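Local coordinates for Serine/threonine/tyrosine-interacting protein (Homo sapiens, PDB 2R0B) that acts as a catalytically inactive phosphatase that anchors the MAP kinases ERK1 and ERK2 in the nucleus and keeps FBXW7 out of its ubiquitin-ligase complex, at residues Cys39-Ile44 with Tyr59-Ile64; Glu70-Phe75 with Val141-Glu146. All coordinates share one frame; numbering follows the deposited sequence.

Interaction 1. Residues Cys39-Ile44 with Tyr59-Ile64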
ATOM      1  N   CYS A  39       3.971   5.157  -3.407  1.00 14.03           N
ATOM      2  CA  CYS A  39       5.398   4.916  -3.109  1.00 14.10           C
ATOM      3  C   CYS A  39       5.681   5.459  -1.699  1.00 14.70           C
ATOM      4  O   CYS A  39       5.659   6.683  -1.503  1.00 14.95           O
ATOM      5  CB  CYS A  39       6.229   5.636  -4.180  1.00 14.18           C
ATOM      6  SG  CYS A  39       8.005   5.848  -3.805  1.00 16.18           S
ATOM      7  N   ILE A  40       5.873   4.568  -0.718  1.00 13.47           N
ATOM      8  CA  ILE A  40       5.968   4.959   0.687  1.00 14.58           C
ATOM      9  C   ILE A  40       7.414   4.788   1.151  1.00 15.56           C
ATOM     10  O   ILE A  40       7.995   3.726   0.962  1.00 15.73           O
ATOM     11  CB  ILE A  40       5.089   4.075   1.598  1.00 15.24           C
ATOM     12  CG1 ILE A  40       3.602   4.211   1.244  1.00 15.62           C
ATOM     13  CG2 ILE A  40       5.352   4.414   3.097  1.00 15.06           C
ATOM     14  CD1 ILE A  40       2.783   2.944   1.569  1.00 19.31           C
ATOM     15  N   ARG A  41       7.968   5.816   1.781  1.00 16.04           N
ATOM     16  CA  ARG A  41       9.352   5.782   2.257  1.00 16.99           C
ATOM     17  C   ARG A  41       9.606   6.954   3.205  1.00 17.62           C
ATOM     18  O   ARG A  41       8.842   7.927   3.192  1.00 18.31           O
ATOM     19  CB  ARG A  41      10.315   5.817   1.059  1.00 17.67           C
ATOM     20  CG  ARG A  41      10.625   7.192   0.440  1.00 18.29           C
ATOM     21  CD  ARG A  41       9.429   8.013  -0.057  1.00 19.24           C
ATOM     22  NE  ARG A  41       9.890   9.306  -0.550  1.00 21.57           N
ATOM     23  CZ  ARG A  41      10.064  10.388   0.198  1.00 22.87           C
ATOM     24  NH1 ARG A  41      10.534  11.500  -0.367  1.00 25.18           N
ATOM     25  NH2 ARG A  41       9.775  10.373   1.500  1.00 23.81           N
ATOM     26  N   GLN A  42      10.647   6.844   4.040  1.00 18.43           N
ATOM     27  CA  GLN A  42      11.157   7.978   4.821  1.00 19.30           C
ATOM     28  C   GLN A  42      11.990   8.827   3.898  1.00 19.34           C
ATOM     29  O   GLN A  42      12.538   8.331   2.926  1.00 17.78           O
ATOM     30  CB  GLN A  42      12.134   7.514   5.913  1.00 20.34           C
ATOM     31  CG  GLN A  42      11.634   6.584   6.967  1.00 20.98           C
ATOM     32  CD  GLN A  42      12.708   6.358   8.031  1.00 21.54           C
ATOM     33  OE1 GLN A  42      13.384   5.331   8.039  1.00 24.49           O
ATOM     34  NE2 GLN A  42      12.890   7.344   8.905  1.00 23.70           N
ATOM     35  N   ASN A  43      12.173  10.097   4.236  1.00 19.27           N
ATOM     36  CA  ASN A  43      13.006  10.940   3.404  1.00 20.11           C
ATOM     37  C   ASN A  43      14.432  10.382   3.262  1.00 19.52           C
ATOM     38  O   ASN A  43      15.023  10.459   2.183  1.00 19.61           O
ATOM     39  CB  ASN A  43      13.008  12.379   3.914  1.00 20.55           C
ATOM     40  CG  ASN A  43      11.658  13.048   3.757  1.00 22.99           C
ATOM     41  OD1 ASN A  43      10.930  12.806   2.783  1.00 24.55           O
ATOM     42  ND2 ASN A  43      11.304  13.899   4.734  1.00 25.66           N
ATOM     43  N   ILE A  44      14.945   9.768   4.335  1.00 19.61           N
ATOM     44  CA  ILE A  44      16.287   9.172   4.310  1.00 19.41           C
ATOM     45  C   ILE A  44      16.407   7.958   3.381  1.00 18.47           C
ATOM     46  O   ILE A  44      17.519   7.627   2.969  1.00 18.88           O
ATOM     47  CB  ILE A  44      16.854   8.772   5.715  1.00 19.46           C
ATOM     48  CG1 ILE A  44      15.943   7.771   6.423  1.00 19.90           C
ATOM     49  CG2 ILE A  44      17.110  10.017   6.574  1.00 21.01           C
ATOM     50  CD1 ILE A  44      16.567   7.150   7.659  1.00 20.58           C
ATOM     51  N   TYR A  59       1.666   8.823  -9.442  1.00 14.28           N
ATOM     52  CA  TYR A  59       2.259   8.454  -8.169  1.00 14.27           C
ATOM     53  C   TYR A  59       1.585   9.164  -7.009  1.00 14.34           C
ATOM     54  O   TYR A  59       1.048  10.264  -7.169  1.00 13.18           O
ATOM     55  CB  TYR A  59       3.753   8.808  -8.165  1.00 14.33           C
ATOM     56  CG  TYR A  59       4.620   7.860  -8.947  1.00 14.93           C
ATOM     57  CD1 TYR A  59       5.211   6.749  -8.330  1.00 14.42           C
ATOM     58  CD2 TYR A  59       4.860   8.065 -10.304  1.00 16.27           C
ATOM     59  CE1 TYR A  59       6.025   5.871  -9.048  1.00 16.14           C
ATOM     60  CE2 TYR A  59       5.655   7.196 -11.028  1.00 15.96           C
ATOM     61  CZ  TYR A  59       6.241   6.102 -10.397  1.00 16.58           C
ATOM     62  OH  TYR A  59       7.067   5.268 -11.114  1.00 16.86           O
ATOM     63  N   LEU A  60       1.613   8.519  -5.839  1.00 13.22           N
ATOM     64  CA  LEU A  60       1.326   9.165  -4.575  1.00 13.71           C
ATOM     65  C   LEU A  60       2.482   8.832  -3.647  1.00 14.00           C
ATOM     66  O   LEU A  60       2.664   7.673  -3.270  1.00 14.46           O
ATOM     67  CB  LEU A  60      -0.011   8.682  -3.996  1.00 14.11           C
ATOM     68  CG  LEU A  60      -0.421   9.268  -2.654  1.00 12.32           C
ATOM     69  CD1 LEU A  60      -0.602  10.764  -2.819  1.00 17.34           C
ATOM     70  CD2 LEU A  60      -1.748   8.685  -2.141  1.00 14.88           C
ATOM     71  N   VAL A  61       3.300   9.830  -3.314  1.00 14.02           N
ATOM     72  CA  VAL A  61       4.503   9.601  -2.482  1.00 13.15           C
ATOM     73  C   VAL A  61       4.223  10.021  -1.046  1.00 13.55           C
ATOM     74  O   VAL A  61       3.825  11.164  -0.791  1.00 12.96           O
ATOM     75  CB  VAL A  61       5.739  10.360  -3.037  1.00 13.97           C
ATOM     76  CG1 VAL A  61       6.948  10.185  -2.119  1.00 14.19           C
ATOM     77  CG2 VAL A  61       6.066   9.916  -4.445  1.00 13.28           C
ATOM     78  N   LEU A  62       4.439   9.095  -0.110  1.00 13.34           N
ATOM     79  CA  LEU A  62       4.114   9.323   1.298  1.00 13.78           C
ATOM     80  C   LEU A  62       5.370   9.196   2.134  1.00 14.27           C
ATOM     81  O   LEU A  62       5.975   8.120   2.221  1.00 14.89           O
ATOM     82  CB  LEU A  62       3.055   8.328   1.815  1.00 14.00           C
ATOM     83  CG  LEU A  62       1.678   8.315   1.150  1.00 14.61           C
ATOM     84  CD1 LEU A  62       0.774   7.214   1.722  1.00 15.43           C
ATOM     85  CD2 LEU A  62       0.974   9.669   1.214  1.00 14.64           C
ATOM     86  N   ASP A  63       5.754  10.312   2.732  1.00 14.28           N
ATOM     87  CA  ASP A  63       6.904  10.360   3.631  1.00 14.66           C
ATOM     88  C   ASP A  63       6.466   9.822   5.001  1.00 14.80           C
ATOM     89  O   ASP A  63       5.857  10.536   5.819  1.00 14.60           O
ATOM     90  CB  ASP A  63       7.415  11.800   3.682  1.00 16.09           C
ATOM     91  CG  ASP A  63       8.429  12.037   4.780  1.00 16.62           C
ATOM     92  OD1 ASP A  63       9.071  11.065   5.229  1.00 18.88           O
ATOM     93  OD2 ASP A  63       8.609  13.219   5.190  1.00 19.16           O
ATOM     94  N   ILE A  64       6.762   8.544   5.238  1.00 14.92           N
ATOM     95  CA  ILE A  64       6.296   7.840   6.449  1.00 15.88           C
ATOM     96  C   ILE A  64       7.425   6.988   7.014  1.00 15.75           C
ATOM     97  O   ILE A  64       8.057   6.245   6.260  1.00 16.02           O
ATOM     98  CB  ILE A  64       5.095   6.884   6.120  1.00 15.48           C
ATOM     99  CG1 ILE A  64       3.865   7.700   5.680  1.00 16.47           C
ATOM    100  CG2 ILE A  64       4.773   5.976   7.342  1.00 17.40           C
ATOM    101  CD1 ILE A  64       2.691   6.931   5.158  1.00 19.00           C
TER
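Two torsions fold the Arg41 side chain over Val61: CG sits between the backbone N and the carbonyl carbon (chi1 82°), and a chi2 of -57° bends CD to 3.9 Å from Val61 CG1. Arg41 and Val61 belong to neighbouring parallel strands, 36-41 and 58-63, at one border of the mixed sheet of the dual-specificity phosphatase fold; 58-63 is the outermost strand. Cys39 N donates to Leu60 O and Leu62 N to Cys39 O, then Arg41 N to Leu62 O and Ile64 N to Arg41 O, so Cys39 and Arg41 each use both N and O on strand 58-63 and its end, as parallel pairing requires.

On one face Ile40 and Leu62 lie side by side, Ile40 CG1 4.2 Å from Leu62 CD1, while Ile40 CG2 meets Ile64 CB at 3.9 Å; helix 103-116 packs here, with Phe107 touching both isoleucines. The opposite face carries Cys39, Val61, Arg41 and Asp63. Val61 CG1 lies over one face of the Arg41 guanidinium, 3.4 Å from NE. Asn43 OD1 takes a bond from Arg41 NH2 at 3.0 Å, near the guanidinium plane, whereas the salt bridge from NH2 to Asp63 OD1 is long, 3.9 Å, its two planes 61° apart. An alanine at Arg41 would probably leave Asp63 without this charged mate, uncover the Val61 methyl and leave Asn43 OD1 without its guanidinium donor. Asn43 also reaches across the strands by itself, its ND2 making a weak bond of 2.8 Å to Asp63 OD2.

Interaction 2. Residues Glu70-Phe75 with Val141-Glu146; sequences ENIIRF and VHQLQE. With SO4 (sulfate ion), chain C.
Gln143 reaches from helix 138-152 to the backbone of Glu70-Ile73 with its side-chain amide. CG lies beside the backbone N, anti to the carbonyl carbon, and CD continues extended (chi2 176°), within 3.7 Å of Glu70 O. Both ends of that amide are used. NE2 donates to Glu70 O at 2.8 Å in an almost straight bond, the acceptor lying in the amide plane. OE1 accepts twice, from Ile72 N at 2.8 Å and from Ile73 N at 2.9 Å, both donors in its carbonyl plane. Three bonds therefore fix the rotation of the group and settle which end is oxygen. Ile72 CG1 packs against OE1 at 3.5 Å, and beyond it the Ile72 side chain reaches Phe107 of helix 103-116, joining the turn to the core.

The turn is braced from its own side. Asn71 OD1 accepts from Arg74 N in an Asx motif, and Arg74 NE donates to Asn71 O; Arg74 NH2 also makes a salt bridge to Glu70 OE2 at 3.4 Å, while Glu70 OE1 accepts from Ala65 N.

Toward the exposed Glu146 the contact thins to van der Waals contact alone: Ile73 CD1 lies 3.6 Å from Glu146 CD, the two side chains crossing at about a right angle. Further round the helix, Gln145 points away from the turn, and its NE2 donates to O2 of a sulfate ion that Arg121 also binds, probably a guest from the crystallisation liquor. Because the grip on the helix side rests on one neutral amide reading backbone N-H and C=O groups, this join of the 70-75 turn to helix 138-152 depends on hydrogen-bond geometry rather than on paired charges.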
ATOM      1  N   GLU A  70       4.640   6.780  14.506  1.00 18.85           N
ATOM      2  CA  GLU A  70       4.394   7.496  13.250  1.00 18.28           C
ATOM      3  C   GLU A  70       2.881   7.523  13.004  1.00 17.04           C
ATOM      4  O   GLU A  70       2.189   6.531  13.201  1.00 16.79           O
ATOM      5  CB  GLU A  70       5.134   6.825  12.085  1.00 18.37           C
ATOM      6  CG  GLU A  70       4.789   7.360  10.675  1.00 19.96           C
ATOM      7  CD  GLU A  70       5.194   8.816  10.475  1.00 22.20           C
ATOM      8  OE1 GLU A  70       6.214   9.055   9.779  1.00 21.71           O
ATOM      9  OE2 GLU A  70       4.520   9.711  11.056  1.00 22.13           O
ATOM     10  N   ASN A  71       2.363   8.682  12.635  1.00 16.43           N
ATOM     11  CA  ASN A  71       0.955   8.812  12.282  1.00 17.09           C
ATOM     12  C   ASN A  71       0.729   8.448  10.822  1.00 16.76           C
ATOM     13  O   ASN A  71       1.174   9.167   9.900  1.00 17.35           O
ATOM     14  CB  ASN A  71       0.494  10.251  12.547  1.00 17.04           C
ATOM     15  CG  ASN A  71      -0.964  10.517  12.152  1.00 18.23           C
ATOM     16  OD1 ASN A  71      -1.571   9.807  11.338  1.00 17.25           O
ATOM     17  ND2 ASN A  71      -1.528  11.581  12.733  1.00 19.46           N
ATOM     18  N   ILE A  72       0.032   7.333  10.600  1.00 15.62           N
ATOM     19  CA  ILE A  72      -0.425   6.981   9.241  1.00 15.33           C
ATOM     20  C   ILE A  72      -1.938   7.143   9.059  1.00 14.64           C
ATOM     21  O   ILE A  72      -2.402   7.264   7.938  1.00 13.35           O
ATOM     22  CB  ILE A  72      -0.034   5.538   8.824  1.00 15.68           C
ATOM     23  CG1 ILE A  72      -0.701   4.486   9.727  1.00 13.37           C
ATOM     24  CG2 ILE A  72       1.488   5.395   8.766  1.00 14.77           C
ATOM     25  CD1 ILE A  72      -0.369   3.016   9.301  1.00 16.45           C
ATOM     26  N   ILE A  73      -2.710   7.144  10.145  1.00 13.76           N
ATOM     27  CA  ILE A  73      -4.167   7.344  10.023  1.00 15.31           C
ATOM     28  C   ILE A  73      -4.525   8.650   9.295  1.00 14.97           C
ATOM     29  O   ILE A  73      -5.496   8.694   8.540  1.00 14.60           O
ATOM     30  CB  ILE A  73      -4.883   7.222  11.398  1.00 14.23           C
ATOM     31  CG1 ILE A  73      -6.402   7.219  11.227  1.00 15.25           C
ATOM     32  CG2 ILE A  73      -4.400   8.312  12.361  1.00 17.10           C
ATOM     33  CD1 ILE A  73      -7.171   6.962  12.533  1.00 16.84           C
ATOM     34  N   ARG A  74      -3.713   9.698   9.488  1.00 15.46           N
ATOM     35  CA  ARG A  74      -3.937  10.955   8.765  1.00 15.67           C
ATOM     36  C   ARG A  74      -4.033  10.793   7.232  1.00 15.36           C
ATOM     37  O   ARG A  74      -4.653  11.631   6.563  1.00 15.76           O
ATOM     38  CB  ARG A  74      -2.857  11.989   9.119  1.00 15.30           C
ATOM     39  CG  ARG A  74      -1.446  11.560   8.699  1.00 17.58           C
ATOM     40  CD  ARG A  74      -0.391  12.504   9.193  1.00 19.24           C
ATOM     41  NE  ARG A  74       0.927  11.892   9.113  1.00 20.79           N
ATOM     42  CZ  ARG A  74       2.042  12.529   8.758  1.00 23.77           C
ATOM     43  NH1 ARG A  74       2.024  13.814   8.430  1.00 23.56           N
ATOM     44  NH2 ARG A  74       3.189  11.869   8.719  1.00 24.94           N
ATOM     45  N   PHE A  75      -3.428   9.728   6.690  1.00 14.48           N
ATOM     46  CA  PHE A  75      -3.380   9.535   5.230  1.00 13.33           C
ATOM     47  C   PHE A  75      -4.364   8.467   4.714  1.00 13.06           C
ATOM     48  O   PHE A  75      -4.518   8.325   3.477  1.00 12.37           O
ATOM     49  CB  PHE A  75      -1.956   9.177   4.736  1.00 13.03           C
ATOM     50  CG  PHE A  75      -0.949  10.310   4.834  1.00 14.70           C
ATOM     51  CD1 PHE A  75      -1.191  11.538   4.225  1.00 15.55           C
ATOM     52  CD2 PHE A  75       0.254  10.128   5.515  1.00 15.51           C
ATOM     53  CE1 PHE A  75      -0.256  12.579   4.345  1.00 17.73           C
ATOM     54  CE2 PHE A  75       1.196  11.146   5.622  1.00 18.42           C
ATOM     55  CZ  PHE A  75       0.945  12.373   5.029  1.00 17.01           C
ATOM     56  N   VAL A 141      -1.299  -1.093  13.926  1.00 14.26           N
ATOM     57  CA  VAL A 141      -2.482  -1.918  14.178  1.00 14.36           C
ATOM     58  C   VAL A 141      -3.534  -1.128  14.960  1.00 13.96           C
ATOM     59  O   VAL A 141      -4.707  -1.076  14.571  1.00 12.97           O
ATOM     60  CB  VAL A 141      -2.139  -3.209  14.897  1.00 14.11           C
ATOM     61  CG1 VAL A 141      -3.435  -3.989  15.235  1.00 14.62           C
ATOM     62  CG2 VAL A 141      -1.207  -4.049  14.043  1.00 14.94           C
ATOM     63  N   HIS A 142      -3.104  -0.496  16.048  1.00 14.11           N
ATOM     64  CA  HIS A 142      -3.987   0.410  16.767  1.00 14.63           C
ATOM     65  C   HIS A 142      -4.613   1.472  15.859  1.00 13.70           C
ATOM     66  O   HIS A 142      -5.806   1.769  16.002  1.00 14.81           O
ATOM     67  CB  HIS A 142      -3.255   1.058  17.941  1.00 15.33           C
ATOM     68  CG  HIS A 142      -3.055   0.136  19.098  1.00 19.57           C
ATOM     69  ND1 HIS A 142      -3.751   0.266  20.283  1.00 25.04           N
ATOM     70  CD2 HIS A 142      -2.277  -0.960  19.236  1.00 24.30           C
ATOM     71  CE1 HIS A 142      -3.379  -0.691  21.116  1.00 24.94           C
ATOM     72  NE2 HIS A 142      -2.490  -1.454  20.502  1.00 26.88           N
ATOM     73  N   GLN A 143      -3.818   2.057  14.954  1.00 13.00           N
ATOM     74  CA  GLN A 143      -4.355   3.131  14.093  1.00 13.40           C
ATOM     75  C   GLN A 143      -5.365   2.604  13.076  1.00 13.16           C
ATOM     76  O   GLN A 143      -6.320   3.310  12.726  1.00 13.66           O
ATOM     77  CB  GLN A 143      -3.247   3.911  13.391  1.00 12.92           C
ATOM     78  CG  GLN A 143      -2.463   4.797  14.332  1.00 13.09           C
ATOM     79  CD  GLN A 143      -1.318   5.486  13.655  1.00 13.99           C
ATOM     80  OE1 GLN A 143      -1.492   6.210  12.655  1.00 15.37           O
ATOM     81  NE2 GLN A 143      -0.128   5.293  14.211  1.00 15.26           N
ATOM     82  N   LEU A 144      -5.162   1.361  12.633  1.00 13.20           N
ATOM     83  CA  LEU A 144      -6.138   0.696  11.762  1.00 13.92           C
ATOM     84  C   LEU A 144      -7.497   0.539  12.460  1.00 13.41           C
ATOM     85  O   LEU A 144      -8.546   0.854  11.896  1.00 14.67           O
ATOM     86  CB  LEU A 144      -5.579  -0.653  11.323  1.00 14.14           C
ATOM     87  CG  LEU A 144      -4.522  -0.411  10.244  1.00 14.38           C
ATOM     88  CD1 LEU A 144      -3.627  -1.642  10.079  1.00 14.69           C
ATOM     89  CD2 LEU A 144      -5.190  -0.013   8.902  1.00 13.87           C
ATOM     90  N   GLN A 145      -7.453   0.042  13.693  1.00 14.05           N
ATOM     91  CA  GLN A 145      -8.636  -0.083  14.549  1.00 13.86           C
ATOM     92  C   GLN A 145      -9.307   1.262  14.852  1.00 14.02           C
ATOM     93  O   GLN A 145     -10.549   1.382  14.867  1.00 14.03           O
ATOM     94  CB  GLN A 145      -8.223  -0.851  15.819  1.00 14.20           C
ATOM     95  CG  GLN A 145      -7.688  -2.260  15.483  1.00 14.69           C
ATOM     96  CD  GLN A 145      -6.997  -2.939  16.661  1.00 14.99           C
ATOM     97  OE1 GLN A 145      -6.198  -2.326  17.371  1.00 16.39           O
ATOM     98  NE2 GLN A 145      -7.304  -4.220  16.870  1.00 16.62           N
ATOM     99  N   GLU A 146      -8.481   2.281  15.053  1.00 13.14           N
ATOM    100  CA  GLU A 146      -8.939   3.619  15.376  1.00 13.73           C
ATOM    101  C   GLU A 146      -9.707   4.211  14.183  1.00 14.19           C
ATOM    102  O   GLU A 146     -10.697   4.894  14.373  1.00 15.28           O
ATOM    103  CB  GLU A 146      -7.726   4.485  15.756  1.00 13.32           C
ATOM    104  CG  GLU A 146      -7.995   5.963  16.080  1.00 13.99           C
ATOM    105  CD  GLU A 146      -6.723   6.789  16.116  1.00 15.80           C
ATOM    106  OE1 GLU A 146      -5.631   6.237  15.990  1.00 16.73           O
ATOM    107  OE2 GLU A 146      -6.813   8.036  16.244  1.00 22.00           O
TER
HETATM  108  S   SO4 C   2     -10.179  -6.577  15.852  1.00 25.37           S
HETATM  109  O1  SO4 C   2     -11.642  -6.617  16.042  1.00 30.55           O
HETATM  110  O2  SO4 C   2      -9.900  -5.162  15.630  1.00 26.07           O
HETATM  111  O3  SO4 C   2      -9.529  -7.109  17.037  1.00 31.42           O
HETATM  112  O4  SO4 C   2      -9.887  -7.394  14.684  1.00 28.73           O

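Overall arrangement
Interaction 1 is partly buried and joins two strands of the sheet; interaction 2 lies at the surface and ties the segment leading into helix 76-88 to helix 138-152. Their centres are about 16 Å apart, yet they meet through Ile64, whose CG2 packs on Ile72 CG2 and whose CD1 approaches Phe75. Strand pairing in the first is backbone to backbone, with Ile40 and Leu62 on one face, and Cys39 and Val61 beside Arg41 and Asp63 on the other; in the second a single side chain supplies every hydrogen bond between the segments. Phe107 of helix 103-116 touches Ile40, Ile64, Ile72 and Phe75, so one helix backs residues of both contacts.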